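Cypemycin cysteine dehydrogenase (decarboxylating) (PDB 6JDD) catalyses the flavin-dependent oxidative decarboxylation of the C-terminal cysteine of its precursor peptide during biosynthesis of the linaridin cypemycin. Local coordinates at residues Leu97-Gln105 and Val136-Arg146; Gly8-Ser18 and Gly85-Thr96. All blocks are in the same frame, centred on the assembly; numbering follows the deposited sequence.

Interaction 1: residues Leu97-Gln105 and Val136-Arg146; sequences LDTVMRLAQ and VENNVQTLKLR. With FAD (flavin-adenine dinucleotide), chain B.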
loop_
_atom_site.group_PDB
_atom_site.type_symbol
_atom_site.label_atom_id
_atom_site.label_comp_id
_atom_site.label_asym_id
_atom_site.label_seq_id
_atom_site.Cartn_x
_atom_site.Cartn_y
_atom_site.Cartn_z
ATOM N N LEU A 97 -14.155 -0.753 -32.142
ATOM C CA LEU A 97 -13.364 -0.093 -33.219
ATOM C C LEU A 97 -11.885 -0.390 -33.003
ATOM O O LEU A 97 -11.275 -0.901 -33.942
ATOM C CB LEU A 97 -13.682 1.399 -33.169
ATOM C CG LEU A 97 -12.903 2.306 -34.115
ATOM C CD1 LEU A 97 -12.806 1.717 -35.498
ATOM C CD2 LEU A 97 -13.568 3.651 -34.203
ATOM N N ASP A 98 -11.395 -0.213 -31.770
ATOM C CA ASP A 98 -9.963 -0.349 -31.496
ATOM C C ASP A 98 -9.548 -1.817 -31.651
ATOM O O ASP A 98 -8.425 -2.064 -32.087
ATOM C CB ASP A 98 -9.578 0.244 -30.145
ATOM C CG ASP A 98 -8.087 0.511 -30.126
ATOM O OD1 ASP A 98 -7.644 1.363 -30.921
ATOM O OD2 ASP A 98 -7.375 -0.176 -29.355
ATOM N N THR A 99 -10.368 -2.753 -31.246
ATOM C CA THR A 99 -9.946 -4.179 -31.321
ATOM C C THR A 99 -9.798 -4.499 -32.813
ATOM O O THR A 99 -8.804 -5.143 -33.201
ATOM C CB THR A 99 -10.855 -5.152 -30.534
ATOM O OG1 THR A 99 -10.537 -5.246 -29.135
ATOM C CG2 THR A 99 -10.752 -6.559 -31.081
ATOM N N VAL A 100 -10.734 -4.016 -33.623
ATOM C CA VAL A 100 -10.721 -4.279 -35.086
ATOM C C VAL A 100 -9.541 -3.580 -35.765
ATOM O O VAL A 100 -8.927 -4.218 -36.578
ATOM C CB VAL A 100 -12.066 -3.909 -35.692
ATOM C CG1 VAL A 100 -12.031 -4.027 -37.199
ATOM C CG2 VAL A 100 -13.110 -4.829 -35.101
ATOM N N MET A 101 -9.210 -2.344 -35.385
ATOM C CA MET A 101 -7.989 -1.688 -35.889
ATOM C C MET A 101 -6.731 -2.527 -35.539
ATOM O O MET A 101 -5.901 -2.756 -36.406
ATOM C CB MET A 101 -7.868 -0.261 -35.358
ATOM C CG MET A 101 -8.988 0.662 -35.730
ATOM S SD MET A 101 -9.210 0.941 -37.544
ATOM C CE MET A 101 -10.308 -0.421 -37.970
ATOM N N ARG A 102 -6.630 -2.972 -34.282
ATOM C CA ARG A 102 -5.462 -3.773 -33.824
ATOM C C ARG A 102 -5.356 -5.065 -34.644
ATOM O O ARG A 102 -4.221 -5.464 -34.973
ATOM C CB ARG A 102 -5.583 -4.083 -32.328
ATOM C CG ARG A 102 -5.211 -2.919 -31.420
ATOM C CD ARG A 102 -4.725 -3.380 -30.059
ATOM N NE ARG A 102 -5.808 -3.878 -29.222
ATOM C CZ ARG A 102 -5.724 -4.953 -28.446
ATOM N NH1 ARG A 102 -4.602 -5.650 -28.398
ATOM N NH2 ARG A 102 -6.764 -5.327 -27.721
ATOM N N LEU A 103 -6.498 -5.687 -34.954
ATOM C CA LEU A 103 -6.544 -6.951 -35.722
ATOM C C LEU A 103 -6.097 -6.685 -37.167
ATOM O O LEU A 103 -5.242 -7.377 -37.672
ATOM C CB LEU A 103 -7.980 -7.462 -35.644
ATOM C CG LEU A 103 -8.201 -8.837 -36.228
ATOM C CD1 LEU A 103 -7.316 -9.898 -35.552
ATOM C CD2 LEU A 103 -9.675 -9.151 -36.102
ATOM N N ALA A 104 -6.658 -5.646 -37.765
ATOM C CA ALA A 104 -6.343 -5.166 -39.122
ATOM C C ALA A 104 -4.872 -4.784 -39.242
ATOM O O ALA A 104 -4.409 -4.659 -40.355
ATOM C CB ALA A 104 -7.199 -3.971 -39.441
ATOM N N GLN A 105 -4.178 -4.553 -38.131
ATOM C CA GLN A 105 -2.807 -4.020 -38.198
ATOM C C GLN A 105 -1.817 -5.094 -37.733
ATOM O O GLN A 105 -0.637 -4.771 -37.499
ATOM C CB GLN A 105 -2.753 -2.724 -37.404
ATOM C CG GLN A 105 -3.526 -1.652 -38.136
ATOM C CD GLN A 105 -3.908 -0.453 -37.291
ATOM O OE1 GLN A 105 -3.438 -0.284 -36.161
ATOM N NE2 GLN A 105 -4.764 0.398 -37.858
ATOM N N VAL A 136 -10.593 4.372 -40.954
ATOM C CA VAL A 136 -11.178 3.167 -40.295
ATOM C C VAL A 136 -11.658 2.182 -41.375
ATOM O O VAL A 136 -11.381 1.004 -41.288
ATOM C CB VAL A 136 -12.297 3.600 -39.319
ATOM C CG1 VAL A 136 -13.104 2.435 -38.811
ATOM C CG2 VAL A 136 -11.741 4.393 -38.144
ATOM N N GLU A 137 -12.387 2.677 -42.363
ATOM C CA GLU A 137 -12.972 1.857 -43.452
ATOM C C GLU A 137 -11.806 1.169 -44.176
ATOM O O GLU A 137 -11.985 0.011 -44.545
ATOM C CB GLU A 137 -13.892 2.698 -44.345
ATOM C CG GLU A 137 -15.259 2.950 -43.690
ATOM C CD GLU A 137 -15.966 4.322 -43.906
ATOM O OE1 GLU A 137 -15.726 5.003 -44.987
ATOM O OE2 GLU A 137 -16.803 4.749 -42.998
ATOM N N ASN A 138 -10.668 1.853 -44.349
ATOM C CA ASN A 138 -9.532 1.221 -45.065
ATOM C C ASN A 138 -8.984 0.048 -44.276
ATOM O O ASN A 138 -8.703 -1.011 -44.892
ATOM C CB ASN A 138 -8.427 2.197 -45.479
ATOM C CG ASN A 138 -8.760 2.920 -46.758
ATOM O OD1 ASN A 138 -9.748 2.610 -47.480
ATOM N ND2 ASN A 138 -7.938 3.921 -47.001
ATOM N N ASN A 139 -8.794 0.252 -42.990
ATOM C CA ASN A 139 -8.343 -0.797 -42.021
ATOM C C ASN A 139 -9.324 -1.993 -41.956
ATOM O O ASN A 139 -8.854 -3.126 -41.979
ATOM C CB ASN A 139 -8.050 -0.193 -40.650
ATOM C CG ASN A 139 -6.772 0.613 -40.689
ATOM O OD1 ASN A 139 -5.703 0.064 -40.750
ATOM N ND2 ASN A 139 -6.859 1.911 -40.840
ATOM N N VAL A 140 -10.621 -1.748 -41.960
ATOM C CA VAL A 140 -11.647 -2.826 -42.140
ATOM C C VAL A 140 -11.521 -3.578 -43.491
ATOM O O VAL A 140 -11.697 -4.831 -43.468
ATOM C CB VAL A 140 -13.033 -2.195 -42.062
ATOM C CG1 VAL A 140 -14.076 -3.200 -42.479
ATOM C CG2 VAL A 140 -13.288 -1.653 -40.676
ATOM N N GLN A 141 -11.263 -2.860 -44.612
ATOM C CA GLN A 141 -11.029 -3.491 -45.942
ATOM C C GLN A 141 -9.805 -4.410 -45.803
ATOM O O GLN A 141 -9.787 -5.493 -46.446
ATOM C CB GLN A 141 -10.783 -2.494 -47.096
ATOM C CG GLN A 141 -11.997 -2.012 -47.879
ATOM C CD GLN A 141 -11.547 -1.294 -49.147
ATOM O OE1 GLN A 141 -10.403 -0.803 -49.281
ATOM N NE2 GLN A 141 -12.452 -1.231 -50.129
ATOM N N THR A 142 -8.779 -3.983 -45.088
ATOM C CA THR A 142 -7.520 -4.770 -44.994
ATOM C C THR A 142 -7.797 -6.183 -44.485
ATOM O O THR A 142 -7.048 -7.134 -44.842
ATOM C CB THR A 142 -6.461 -4.084 -44.143
ATOM O OG1 THR A 142 -6.112 -2.868 -44.779
ATOM C CG2 THR A 142 -5.188 -4.877 -44.065
ATOM N N LEU A 143 -8.854 -6.342 -43.703
ATOM C CA LEU A 143 -9.166 -7.680 -43.164
ATOM C C LEU A 143 -9.615 -8.663 -44.269
ATOM O O LEU A 143 -9.520 -9.875 -44.030
ATOM C CB LEU A 143 -10.220 -7.519 -42.072
ATOM C CG LEU A 143 -9.710 -6.930 -40.750
ATOM C CD1 LEU A 143 -10.870 -6.559 -39.847
ATOM C CD2 LEU A 143 -8.785 -7.875 -40.020
ATOM N N LYS A 144 -9.999 -8.212 -45.474
ATOM C CA LYS A 144 -10.298 -9.157 -46.578
ATOM C C LYS A 144 -9.038 -9.897 -47.031
ATOM O O LYS A 144 -9.204 -10.922 -47.705
ATOM C CB LYS A 144 -11.002 -8.446 -47.731
ATOM C CG LYS A 144 -12.497 -8.277 -47.498
ATOM C CD LYS A 144 -12.989 -6.975 -48.033
ATOM C CE LYS A 144 -14.480 -6.919 -48.244
ATOM N NZ LYS A 144 -14.771 -6.102 -49.461
ATOM N N LEU A 145 -7.826 -9.460 -46.666
ATOM C CA LEU A 145 -6.594 -10.237 -46.995
ATOM C C LEU A 145 -6.570 -11.586 -46.254
ATOM O O LEU A 145 -5.736 -12.479 -46.615
ATOM C CB LEU A 145 -5.376 -9.389 -46.638
ATOM C CG LEU A 145 -5.273 -8.053 -47.387
ATOM C CD1 LEU A 145 -3.896 -7.453 -47.191
ATOM C CD2 LEU A 145 -5.586 -8.194 -48.880
ATOM N N ARG A 146 -7.426 -11.724 -45.243
ATOM C CA ARG A 146 -7.507 -12.963 -44.444
ATOM C C ARG A 146 -8.791 -13.683 -44.812
ATOM O O ARG A 146 -9.888 -13.170 -44.624
ATOM C CB ARG A 146 -7.442 -12.653 -42.947
ATOM C CG ARG A 146 -6.113 -12.042 -42.510
ATOM C CD ARG A 146 -5.892 -12.049 -41.013
ATOM N NE ARG A 146 -5.927 -13.395 -40.458
ATOM C CZ ARG A 146 -6.165 -13.665 -39.184
ATOM N NH1 ARG A 146 -6.382 -12.673 -38.340
ATOM N NH2 ARG A 146 -6.201 -14.914 -38.755
HETATM P PA FAD B . -8.115 -3.498 -24.422
HETATM O O1A FAD B . -7.280 -4.721 -24.230
HETATM O O2A FAD B . -8.868 -2.964 -23.249
HETATM O O5B FAD B . -7.210 -2.331 -25.049
HETATM C C5B FAD B . -6.541 -1.413 -24.148
HETATM C C4B FAD B . -5.348 -0.808 -24.849
HETATM O O4B FAD B . -4.182 -0.932 -23.995
HETATM C C3B FAD B . -4.955 -1.454 -26.185
HETATM O O3B FAD B . -4.481 -0.481 -27.108
HETATM C C2B FAD B . -3.845 -2.424 -25.771
HETATM O O2B FAD B . -2.961 -2.727 -26.829
HETATM C C1B FAD B . -3.157 -1.624 -24.671
HETATM N N9A FAD B . -2.449 -2.449 -23.701
HETATM C C8A FAD B . -1.834 -3.658 -23.918
HETATM N N7A FAD B . -1.284 -4.146 -22.830
HETATM C C5A FAD B . -1.552 -3.203 -21.845
HETATM C C6A FAD B . -1.235 -3.137 -20.475
HETATM N N6A FAD B . -0.548 -4.075 -19.828
HETATM N N1A FAD B . -1.660 -2.050 -19.790
HETATM C C2A FAD B . -2.351 -1.108 -20.446
HETATM N N3A FAD B . -2.708 -1.063 -21.727
HETATM C C4A FAD B . -2.270 -2.154 -22.376
HETATM N N1 FAD B . -15.605 1.532 -28.226
HETATM C C2 FAD B . -16.169 0.958 -29.313
HETATM O O2 FAD B . -15.488 0.657 -30.297
HETATM N N3 FAD B . -17.499 0.687 -29.376
HETATM C C4 FAD B . -18.351 0.980 -28.339
HETATM O O4 FAD B . -19.541 0.720 -28.438
HETATM C C4X FAD B . -17.801 1.579 -27.189
HETATM N N5 FAD B . -18.597 1.866 -26.191
HETATM C C5X FAD B . -18.038 2.447 -25.084
HETATM C C6 FAD B . -18.878 2.761 -24.001
HETATM C C7 FAD B . -18.387 3.347 -22.859
HETATM C C7M FAD B . -19.317 3.670 -21.718
HETATM C C8 FAD B . -17.004 3.640 -22.766
HETATM C C8M FAD B . -16.442 4.280 -21.524
HETATM C C9 FAD B . -16.169 3.335 -23.822
HETATM C C9A FAD B . -16.663 2.737 -24.993
HETATM N N10 FAD B . -15.847 2.417 -26.078
HETATM C C10 FAD B . -16.383 1.830 -27.208
HETATM C "C1'" FAD B . -14.403 2.707 -26.020
HETATM C "C2'" FAD B . -13.586 1.470 -25.697
HETATM O "O2'" FAD B . -13.880 1.032 -24.374
HETATM C "C3'" FAD B . -12.087 1.756 -25.815
HETATM O "O3'" FAD B . -11.757 1.983 -27.182
HETATM C "C4'" FAD B . -11.202 0.636 -25.265
HETATM O "O4'" FAD B . -9.827 1.003 -25.397
HETATM C "C5'" FAD B . -11.437 -0.683 -25.964
HETATM O "O5'" FAD B . -10.442 -1.648 -25.527
HETATM P P FAD B . -10.613 -3.189 -25.935
HETATM O O1P FAD B . -10.862 -3.264 -27.405
HETATM O O2P FAD B . -11.595 -3.818 -25.003
HETATM O O3P FAD B . -9.147 -3.762 -25.620
HETATM O O HOH W 1 -5.371 -10.116 -38.627
#
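The side-chain amide of Gln-105 meets that of Asn-139 from an unusual side: the N-H of NE2 points almost straight at Asn-139 OD1 (3.1 Å) yet arrives from above the carbonyl plane, 73° out of it. The two amide planes stand steeply to each other. Neither end depends on this bond alone, since Asn-139 ND2 is held by Ile-135 O, and Gln-105 NE2 also reaches Gln-105 O of a second subunit. Beside this pair, the bent chain of Met-101 lays SD 3.5 Å from Asn-139 CB, with its methyl CE lodged near Val-136 and Val-140. Both helices lie on one face of the parallel Rossmann-like sheet, crossing at 53°. At their C-terminal ends Ala-104 allows close approach, and Leu-143 fills the angle between them: CD1 stands 3.8 Å from Val-100 CG1, while CD2 lies 4.0 Å from Leu-103 CG. Leu-143 owes this reach to CG lying anti to the carbonyl carbon (chi1 -74°), and the leucine also packs on Ile-125 and Phe-151 of the sheet. Farther out, a water donates to Leu-103 O and accepts from Arg-146 NH1, which also bonds Leu-116 O.

Interaction 2: residues Gly8-Ser18 and Gly85-Thr96; sequences GAELHVHVTGS and GASECFLVFPAT. With FAD (flavin-adenine dinucleotide), chain B.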
loop_
_atom_site.group_PDB
_atom_site.type_symbol
_atom_site.label_atom_id
_atom_site.label_comp_id
_atom_site.label_asym_id
_atom_site.label_seq_id
_atom_site.Cartn_x
_atom_site.Cartn_y
_atom_site.Cartn_z
ATOM N N GLY A 8 -20.025 -27.171 -34.674
ATOM C CA GLY A 8 -18.822 -27.697 -33.999
ATOM C C GLY A 8 -19.072 -28.053 -32.538
ATOM O O GLY A 8 -20.202 -27.806 -32.044
ATOM N N ALA A 9 -18.018 -28.557 -31.872
ATOM C CA ALA A 9 -17.989 -29.043 -30.466
ATOM C C ALA A 9 -17.586 -27.926 -29.479
ATOM O O ALA A 9 -18.161 -27.878 -28.386
ATOM C CB ALA A 9 -17.053 -30.233 -30.365
ATOM N N GLU A 10 -16.710 -27.027 -29.905
ATOM C CA GLU A 10 -16.210 -25.980 -28.994
ATOM C C GLU A 10 -15.987 -24.679 -29.759
ATOM O O GLU A 10 -15.575 -24.762 -30.898
ATOM C CB GLU A 10 -14.865 -26.490 -28.484
ATOM C CG GLU A 10 -14.255 -25.711 -27.348
ATOM C CD GLU A 10 -13.211 -26.531 -26.627
ATOM O OE1 GLU A 10 -13.361 -27.733 -26.602
ATOM O OE2 GLU A 10 -12.273 -25.969 -26.098
ATOM N N LEU A 11 -16.375 -23.543 -29.186
ATOM C CA LEU A 11 -15.969 -22.244 -29.764
ATOM C C LEU A 11 -15.373 -21.346 -28.678
ATOM O O LEU A 11 -15.321 -21.736 -27.563
ATOM C CB LEU A 11 -17.163 -21.611 -30.477
ATOM C CG LEU A 11 -18.422 -21.415 -29.659
ATOM C CD1 LEU A 11 -18.286 -20.221 -28.735
ATOM C CD2 LEU A 11 -19.583 -21.226 -30.611
ATOM N N HIS A 12 -14.858 -20.203 -29.080
ATOM C CA HIS A 12 -14.226 -19.193 -28.218
ATOM C C HIS A 12 -14.904 -17.859 -28.458
ATOM O O HIS A 12 -15.113 -17.511 -29.629
ATOM C CB HIS A 12 -12.748 -19.050 -28.537
ATOM C CG HIS A 12 -12.094 -18.089 -27.615
ATOM N ND1 HIS A 12 -11.338 -18.501 -26.554
ATOM C CD2 HIS A 12 -12.121 -16.747 -27.567
ATOM C CE1 HIS A 12 -10.909 -17.443 -25.905
ATOM N NE2 HIS A 12 -11.394 -16.369 -26.478
ATOM N N VAL A 13 -15.234 -17.169 -27.373
ATOM C CA VAL A 13 -15.847 -15.823 -27.411
ATOM C C VAL A 13 -14.825 -14.860 -26.828
ATOM O O VAL A 13 -14.357 -15.080 -25.737
ATOM C CB VAL A 13 -17.203 -15.752 -26.693
ATOM C CG1 VAL A 13 -17.717 -14.342 -26.717
ATOM C CG2 VAL A 13 -18.239 -16.675 -27.314
ATOM N N HIS A 14 -14.463 -13.848 -27.598
ATOM C CA HIS A 14 -13.551 -12.766 -27.176
ATOM C C HIS A 14 -14.377 -11.505 -26.973
ATOM O O HIS A 14 -15.018 -11.038 -27.942
ATOM C CB HIS A 14 -12.431 -12.585 -28.194
ATOM C CG HIS A 14 -11.466 -11.518 -27.815
ATOM N ND1 HIS A 14 -10.792 -11.536 -26.607
ATOM C CD2 HIS A 14 -11.098 -10.385 -28.444
ATOM C CE1 HIS A 14 -10.037 -10.458 -26.527
ATOM N NE2 HIS A 14 -10.229 -9.718 -27.627
ATOM N N VAL A 15 -14.420 -11.043 -25.730
ATOM C CA VAL A 15 -15.315 -9.938 -25.288
ATOM C C VAL A 15 -14.476 -8.678 -25.141
ATOM O O VAL A 15 -13.465 -8.731 -24.415
ATOM C CB VAL A 15 -16.011 -10.291 -23.965
ATOM C CG1 VAL A 15 -17.061 -9.241 -23.574
ATOM C CG2 VAL A 15 -16.604 -11.695 -24.011
ATOM N N THR A 16 -14.902 -7.568 -25.744
ATOM C CA THR A 16 -14.129 -6.294 -25.778
ATOM C C THR A 16 -15.000 -5.179 -25.200
ATOM O O THR A 16 -16.156 -5.381 -25.050
ATOM C CB THR A 16 -13.596 -5.973 -27.192
ATOM O OG1 THR A 16 -14.655 -5.495 -28.033
ATOM C CG2 THR A 16 -12.876 -7.138 -27.859
ATOM N N GLY A 17 -14.397 -4.017 -24.942
ATOM C CA GLY A 17 -14.861 -2.955 -24.029
ATOM C C GLY A 17 -15.893 -2.042 -24.635
ATOM O O GLY A 17 -15.706 -0.810 -24.677
ATOM N N SER A 18 -17.021 -2.585 -24.997
ATOM C CA SER A 18 -18.191 -1.729 -25.241
ATOM C C SER A 18 -19.240 -2.060 -24.187
ATOM O O SER A 18 -19.211 -3.161 -23.572
ATOM C CB SER A 18 -18.673 -1.875 -26.655
ATOM O OG SER A 18 -19.129 -3.174 -26.916
ATOM N N GLY A 85 -8.149 -24.021 -26.566
ATOM C CA GLY A 85 -8.568 -25.420 -26.345
ATOM C C GLY A 85 -8.762 -26.130 -27.678
ATOM O O GLY A 85 -7.816 -26.160 -28.471
ATOM N N ALA A 86 -9.959 -26.654 -27.929
ATOM C CA ALA A 86 -10.344 -27.211 -29.246
ATOM C C ALA A 86 -11.416 -26.346 -29.913
ATOM O O ALA A 86 -12.237 -26.927 -30.646
ATOM C CB ALA A 86 -10.831 -28.616 -29.092
ATOM N N SER A 87 -11.413 -25.026 -29.694
ATOM C CA SER A 87 -12.348 -24.081 -30.377
ATOM C C SER A 87 -12.225 -24.230 -31.902
ATOM O O SER A 87 -11.079 -24.270 -32.425
ATOM C CB SER A 87 -12.145 -22.638 -29.999
ATOM O OG SER A 87 -12.176 -22.479 -28.611
ATOM N N GLU A 88 -13.376 -24.282 -32.567
ATOM C CA GLU A 88 -13.486 -24.433 -34.033
ATOM C C GLU A 88 -13.923 -23.115 -34.675
ATOM O O GLU A 88 -13.921 -23.008 -35.913
ATOM C CB GLU A 88 -14.493 -25.539 -34.351
ATOM C CG GLU A 88 -13.974 -26.911 -33.945
ATOM C CD GLU A 88 -14.984 -28.016 -34.162
ATOM O OE1 GLU A 88 -15.452 -28.092 -35.302
ATOM O OE2 GLU A 88 -15.323 -28.753 -33.190
ATOM N N CYS A 89 -14.339 -22.141 -33.887
ATOM C CA CYS A 89 -14.488 -20.767 -34.411
ATOM C C CYS A 89 -14.214 -19.763 -33.292
ATOM O O CYS A 89 -14.064 -20.167 -32.145
ATOM C CB CYS A 89 -15.848 -20.611 -35.068
ATOM S SG CYS A 89 -17.190 -20.420 -33.874
ATOM N N PHE A 90 -14.092 -18.498 -33.659
ATOM C CA PHE A 90 -13.740 -17.380 -32.756
ATOM C C PHE A 90 -14.697 -16.232 -33.034
ATOM O O PHE A 90 -14.782 -15.798 -34.165
ATOM C CB PHE A 90 -12.298 -16.942 -32.972
ATOM C CG PHE A 90 -11.292 -17.975 -32.568
ATOM C CD1 PHE A 90 -11.003 -19.042 -33.392
ATOM C CD2 PHE A 90 -10.673 -17.900 -31.338
ATOM C CE1 PHE A 90 -10.084 -20.002 -33.006
ATOM C CE2 PHE A 90 -9.735 -18.849 -30.964
ATOM C CZ PHE A 90 -9.446 -19.901 -31.796
ATOM N N LEU A 91 -15.463 -15.842 -32.028
ATOM C CA LEU A 91 -16.467 -14.764 -32.163
ATOM C C LEU A 91 -15.963 -13.605 -31.315
ATOM O O LEU A 91 -15.777 -13.804 -30.133
ATOM C CB LEU A 91 -17.858 -15.232 -31.714
ATOM C CG LEU A 91 -18.284 -16.609 -32.217
ATOM C CD1 LEU A 91 -19.574 -17.064 -31.546
ATOM C CD2 LEU A 91 -18.457 -16.615 -33.734
ATOM N N VAL A 92 -15.740 -12.451 -31.921
ATOM C CA VAL A 92 -15.424 -11.201 -31.186
ATOM C C VAL A 92 -16.746 -10.473 -30.915
ATOM O O VAL A 92 -17.326 -9.916 -31.822
ATOM C CB VAL A 92 -14.395 -10.362 -31.956
ATOM C CG1 VAL A 92 -13.901 -9.190 -31.125
ATOM C CG2 VAL A 92 -13.215 -11.219 -32.400
ATOM N N PHE A 93 -17.206 -10.545 -29.676
ATOM C CA PHE A 93 -18.618 -10.325 -29.293
ATOM C C PHE A 93 -18.660 -9.636 -27.942
ATOM O O PHE A 93 -18.382 -10.280 -26.938
ATOM C CB PHE A 93 -19.350 -11.667 -29.227
ATOM C CG PHE A 93 -20.825 -11.550 -28.957
ATOM C CD1 PHE A 93 -21.669 -10.977 -29.892
ATOM C CD2 PHE A 93 -21.360 -12.001 -27.770
ATOM C CE1 PHE A 93 -23.024 -10.850 -29.646
ATOM C CE2 PHE A 93 -22.717 -11.876 -27.530
ATOM C CZ PHE A 93 -23.551 -11.301 -28.464
ATOM N N PRO A 94 -18.853 -8.307 -27.863
ATOM C CA PRO A 94 -18.750 -7.412 -29.010
ATOM C C PRO A 94 -17.317 -7.047 -29.415
ATOM O O PRO A 94 -16.388 -7.368 -28.693
ATOM C CB PRO A 94 -19.406 -6.153 -28.464
ATOM C CG PRO A 94 -18.946 -6.123 -27.042
ATOM C CD PRO A 94 -19.037 -7.573 -26.614
ATOM N N ALA A 95 -17.184 -6.376 -30.566
ATOM C CA ALA A 95 -15.882 -5.942 -31.109
ATOM C C ALA A 95 -15.867 -4.440 -31.178
ATOM O O ALA A 95 -16.619 -3.895 -31.914
ATOM C CB ALA A 95 -15.655 -6.521 -32.445
ATOM N N THR A 96 -14.995 -3.838 -30.398
ATOM C CA THR A 96 -14.741 -2.380 -30.458
ATOM C C THR A 96 -14.058 -2.027 -31.799
ATOM O O THR A 96 -13.361 -2.866 -32.407
ATOM C CB THR A 96 -13.924 -1.906 -29.246
ATOM O OG1 THR A 96 -12.739 -2.708 -29.183
ATOM C CG2 THR A 96 -14.708 -2.020 -27.952
HETATM P PA FAD B . -8.115 -3.498 -24.422
HETATM O O1A FAD B . -7.280 -4.721 -24.230
HETATM O O2A FAD B . -8.868 -2.964 -23.249
HETATM O O5B FAD B . -7.210 -2.331 -25.049
HETATM C C5B FAD B . -6.541 -1.413 -24.148
HETATM C C4B FAD B . -5.348 -0.808 -24.849
HETATM O O4B FAD B . -4.182 -0.932 -23.995
HETATM C C3B FAD B . -4.955 -1.454 -26.185
HETATM O O3B FAD B . -4.481 -0.481 -27.108
HETATM C C2B FAD B . -3.845 -2.424 -25.771
HETATM O O2B FAD B . -2.961 -2.727 -26.829
HETATM C C1B FAD B . -3.157 -1.624 -24.671
HETATM N N9A FAD B . -2.449 -2.449 -23.701
HETATM C C8A FAD B . -1.834 -3.658 -23.918
HETATM N N7A FAD B . -1.284 -4.146 -22.830
HETATM C C5A FAD B . -1.552 -3.203 -21.845
HETATM C C6A FAD B . -1.235 -3.137 -20.475
HETATM N N6A FAD B . -0.548 -4.075 -19.828
HETATM N N1A FAD B . -1.660 -2.050 -19.790
HETATM C C2A FAD B . -2.351 -1.108 -20.446
HETATM N N3A FAD B . -2.708 -1.063 -21.727
HETATM C C4A FAD B . -2.270 -2.154 -22.376
HETATM N N1 FAD B . -15.605 1.532 -28.226
HETATM C C2 FAD B . -16.169 0.958 -29.313
HETATM O O2 FAD B . -15.488 0.657 -30.297
HETATM N N3 FAD B . -17.499 0.687 -29.376
HETATM C C4 FAD B . -18.351 0.980 -28.339
HETATM O O4 FAD B . -19.541 0.720 -28.438
HETATM C C4X FAD B . -17.801 1.579 -27.189
HETATM N N5 FAD B . -18.597 1.866 -26.191
HETATM C C5X FAD B . -18.038 2.447 -25.084
HETATM C C6 FAD B . -18.878 2.761 -24.001
HETATM C C7 FAD B . -18.387 3.347 -22.859
HETATM C C7M FAD B . -19.317 3.670 -21.718
HETATM C C8 FAD B . -17.004 3.640 -22.766
HETATM C C8M FAD B . -16.442 4.280 -21.524
HETATM C C9 FAD B . -16.169 3.335 -23.822
HETATM C C9A FAD B . -16.663 2.737 -24.993
HETATM N N10 FAD B . -15.847 2.417 -26.078
HETATM C C10 FAD B . -16.383 1.830 -27.208
HETATM C "C1'" FAD B . -14.403 2.707 -26.020
HETATM C "C2'" FAD B . -13.586 1.470 -25.697
HETATM O "O2'" FAD B . -13.880 1.032 -24.374
HETATM C "C3'" FAD B . -12.087 1.756 -25.815
HETATM O "O3'" FAD B . -11.757 1.983 -27.182
HETATM C "C4'" FAD B . -11.202 0.636 -25.265
HETATM O "O4'" FAD B . -9.827 1.003 -25.397
HETATM C "C5'" FAD B . -11.437 -0.683 -25.964
HETATM O "O5'" FAD B . -10.442 -1.648 -25.527
HETATM P P FAD B . -10.613 -3.189 -25.935
HETATM O O1P FAD B . -10.862 -3.264 -27.405
HETATM O O2P FAD B . -11.595 -3.818 -25.003
HETATM O O3P FAD B . -9.147 -3.762 -25.620
#
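Glu-10, Pro-94 and His-12 mark the course of the pairing between strands 10-15 and 90-92, central parallel neighbours in a Rossmann-like flavoprotein sheet. At its start, the extended side chain of Glu-10 runs alongside residues 85-87, and OE2 accepts the N-H of Ala-86 (3.0 Å) from above the carboxylate plane while also taking Asn-41 ND2. Replacing Glu-10 by an alanine would probably leave the Ala-86 N-H without this acceptor and the Asn-41 amide with one partner fewer. Glu-10 O meanwhile receives Glu-88 N; Ala-9 N donates to Glu-88 OE2, while OE1 of the same carboxylate forms a salt bridge with Arg-183. His-12 sits in the regular ladder: its N binds Cys-89 O, and its O takes Leu-91 N at 2.9 Å. With CG anti to the backbone N (chi1 -177°), its ring lies near that of Phe-90, planes 30° apart but slid so that they barely overlap; ND1 bonds Ser-84 OG and NE2 Ser-43 OG. The chain then turns a corner at Phe-93 and Pro-94, joined by a cis peptide. Pro-94 CD packs against Val-15 CG1. The hydroxyl OG1 of Thr-16 donates to Pro-94 O (2.6 Å) and accepts from Thr-96 N (2.9 Å).

Overall arrangement
Interaction 2 leads directly into interaction 1, because strand 90-95 runs into helix 97-104 with Thr-96 as N-cap. Their centres lie about 17 Å apart, yet they touch where Val-100 CG2 packs on Ala-95 CB (4.0 Å). This strand-to-helix junction supplies part of the FAD site. One phosphate oxygen, O1P, accepts Thr-96 OG1 of interaction 2 (2.6 Å) and Thr-99 OG1 of interaction 1 (2.7 Å), while Gly-17 N donates to O2P of the same phosphate. Leu-97 N binds the flavin O2 at 2.7 Å. Residues 136-146 pack along the same helix, from Leu-97 to Ala-104, and Ala-108 O of a second subunit completes part of the pocket.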